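Local coordinates for tumor necrosis factor ligand superfamily member 9 (Mus musculus, PDB 6MKB), which acts as a cytokine of the tumor necrosis factor family that binds the receptor TNFRSF9 and induces proliferation of activated T-cells, at residues B[7-12]-B[58-63]. Sequence-based numbering, arbitrary orientation.
Sequences SPVFAK and GLYYVF
Strands 10-12 and 58-63 run almost parallel, 4° apart, but their axes approach no closer than 9.1 Å, so they are not hydrogen-bonded neighbours. Strand 149-166 lies between them and pairs antiparallel with both; its backbone bonds to V9 (through L163) and A11 (through L161) take up the pairing on that side, so contact with 58-63 is made mainly by side chains reaching across. From V9, whose bond from CA to CB points toward 58-63, the contact is made by CG1, set anti to the backbone N (chi1 175°). This V9 methyl reaches Y60 CE2 at 4.1 Å, arriving at the ring edge near its plane rather than over a face. The Y60 hydroxyl is occupied elsewhere, hydrogen-bonded to S56 O, while L163 touches both V9 and Y60. The bond from CA to CB of F10 points away from 58-63, yet its ring swings back: F10 CE1 lies 3.9 Å from F63 CE2. The two side chains cross at about a right angle, and V164 of the second subunit packs on F10. A11 contributes its backbone, with A11 O 3.5 Å from F63 CZ, an oblique van der Waals approach. K12 extends past the same ring: K12 CG lies 3.8 Å from F63 CE1, at the ring edge and in its plane; L122 of the second subunit touches K12. The F63 bond from CA to CB points toward 7-12, and with CG between backbone N and carbonyl carbon (chi1 62°) the ring meets F10, A11 and K12. It also meets Y61 of the second subunit, so this end of the contact forms part of the dimer interface. With 187 Å² buried and every cross-contact van der Waals in kind, apolar side-chain packing supplements the link that strand 149-166 makes by pairing with both.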
loop_
_atom_site.group_PDB
_atom_site.type_symbol
_atom_site.label_atom_id
_atom_site.label_comp_id
_atom_site.label_asym_id
_atom_site.label_seq_id
_atom_site.Cartn_x
_atom_site.Cartn_y
_atom_site.Cartn_z
ATOM N N SER B 7 19.513 -12.381 -7.804
ATOM C CA SER B 7 18.545 -12.326 -6.707
ATOM C C SER B 7 17.714 -11.017 -6.753
ATOM O O SER B 7 18.274 -9.953 -7.059
ATOM C CB SER B 7 19.261 -12.456 -5.359
ATOM O OG SER B 7 18.431 -12.139 -4.249
ATOM N N PRO B 8 16.396 -11.059 -6.426
ATOM C CA PRO B 8 15.596 -9.814 -6.451
ATOM C C PRO B 8 16.071 -8.770 -5.437
ATOM O O PRO B 8 16.471 -9.125 -4.329
ATOM C CB PRO B 8 14.177 -10.298 -6.123
ATOM C CG PRO B 8 14.189 -11.773 -6.503
ATOM C CD PRO B 8 15.552 -12.217 -6.067
ATOM N N VAL B 9 16.066 -7.487 -5.836
ATOM C CA VAL B 9 16.466 -6.386 -4.964
ATOM C C VAL B 9 15.214 -5.964 -4.221
ATOM O O VAL B 9 14.257 -5.501 -4.842
ATOM C CB VAL B 9 17.153 -5.244 -5.744
ATOM C CG1 VAL B 9 17.451 -4.055 -4.833
ATOM C CG2 VAL B 9 18.428 -5.735 -6.433
ATOM N N PHE B 10 15.174 -6.245 -2.903
ATOM C CA PHE B 10 14.020 -6.005 -2.036
ATOM C C PHE B 10 14.447 -5.746 -0.603
ATOM O O PHE B 10 15.388 -6.364 -0.108
ATOM C CB PHE B 10 13.058 -7.241 -2.079
ATOM C CG PHE B 10 11.820 -7.161 -1.196
ATOM C CD1 PHE B 10 10.697 -6.451 -1.603
ATOM C CD2 PHE B 10 11.782 -7.799 0.038
ATOM C CE1 PHE B 10 9.566 -6.370 -0.788
ATOM C CE2 PHE B 10 10.647 -7.729 0.845
ATOM C CZ PHE B 10 9.547 -7.016 0.427
ATOM N N ALA B 11 13.713 -4.862 0.076
ATOM C CA ALA B 11 13.893 -4.545 1.492
ATOM C C ALA B 11 12.545 -4.264 2.148
ATOM O O ALA B 11 11.675 -3.665 1.526
ATOM C CB ALA B 11 14.816 -3.353 1.661
ATOM N N LYS B 12 12.374 -4.714 3.389
ATOM C CA LYS B 12 11.198 -4.452 4.222
ATOM C C LYS B 12 11.671 -4.306 5.650
ATOM O O LYS B 12 11.943 -5.308 6.315
ATOM C CB LYS B 12 10.095 -5.529 4.095
ATOM C CG LYS B 12 8.785 -5.085 4.754
ATOM C CD LYS B 12 7.697 -6.163 4.794
ATOM C CE LYS B 12 6.656 -5.753 5.808
ATOM N NZ LYS B 12 5.462 -6.622 5.783
ATOM N N GLY B 58 17.586 2.848 -10.884
ATOM C CA GLY B 58 16.444 2.266 -11.562
ATOM C C GLY B 58 15.113 2.729 -11.024
ATOM O O GLY B 58 15.046 3.658 -10.211
ATOM N N LEU B 59 14.047 2.076 -11.493
ATOM C CA LEU B 59 12.678 2.340 -11.074
ATOM C C LEU B 59 12.355 1.411 -9.905
ATOM O O LEU B 59 12.376 0.183 -10.053
ATOM C CB LEU B 59 11.701 2.146 -12.250
ATOM C CG LEU B 59 10.249 2.552 -12.012
ATOM C CD1 LEU B 59 10.104 4.083 -11.868
ATOM C CD2 LEU B 59 9.356 2.015 -13.124
ATOM N N TYR B 60 12.126 2.002 -8.727
ATOM C CA TYR B 60 11.830 1.249 -7.516
ATOM C C TYR B 60 10.397 1.463 -7.091
ATOM O O TYR B 60 9.884 2.582 -7.164
ATOM C CB TYR B 60 12.761 1.669 -6.345
ATOM C CG TYR B 60 14.187 1.171 -6.443
ATOM C CD1 TYR B 60 15.123 1.825 -7.245
ATOM C CD2 TYR B 60 14.613 0.069 -5.705
ATOM C CE1 TYR B 60 16.439 1.372 -7.339
ATOM C CE2 TYR B 60 15.930 -0.386 -5.782
ATOM C CZ TYR B 60 16.837 0.259 -6.614
ATOM O OH TYR B 60 18.137 -0.191 -6.708
ATOM N N TYR B 61 9.760 0.390 -6.616
ATOM C CA TYR B 61 8.448 0.462 -6.014
ATOM C C TYR B 61 8.728 0.704 -4.545
ATOM O O TYR B 61 9.307 -0.167 -3.892
ATOM C CB TYR B 61 7.683 -0.832 -6.273
ATOM C CG TYR B 61 6.314 -0.919 -5.628
ATOM C CD1 TYR B 61 6.177 -1.204 -4.271
ATOM C CD2 TYR B 61 5.160 -0.858 -6.396
ATOM C CE1 TYR B 61 4.924 -1.341 -3.684
ATOM C CE2 TYR B 61 3.906 -1.033 -5.827
ATOM C CZ TYR B 61 3.788 -1.238 -4.464
ATOM O OH TYR B 61 2.543 -1.389 -3.888
ATOM N N VAL B 62 8.450 1.917 -4.045
ATOM C CA VAL B 62 8.723 2.257 -2.649
ATOM C C VAL B 62 7.408 2.194 -1.905
ATOM O O VAL B 62 6.380 2.632 -2.438
ATOM C CB VAL B 62 9.425 3.631 -2.511
ATOM C CG1 VAL B 62 9.969 3.819 -1.097
ATOM C CG2 VAL B 62 10.540 3.784 -3.534
ATOM N N PHE B 63 7.413 1.589 -0.706
ATOM C CA PHE B 63 6.193 1.428 0.078
ATOM C C PHE B 63 6.414 1.813 1.531
ATOM O O PHE B 63 7.514 1.682 2.074
ATOM C CB PHE B 63 5.630 -0.006 -0.033
ATOM C CG PHE B 63 6.524 -1.115 0.475
ATOM C CD1 PHE B 63 6.486 -1.509 1.816
ATOM C CD2 PHE B 63 7.373 -1.799 -0.389
ATOM C CE1 PHE B 63 7.332 -2.519 2.293
ATOM C CE2 PHE B 63 8.198 -2.827 0.085
ATOM C CZ PHE B 63 8.169 -3.183 1.418
#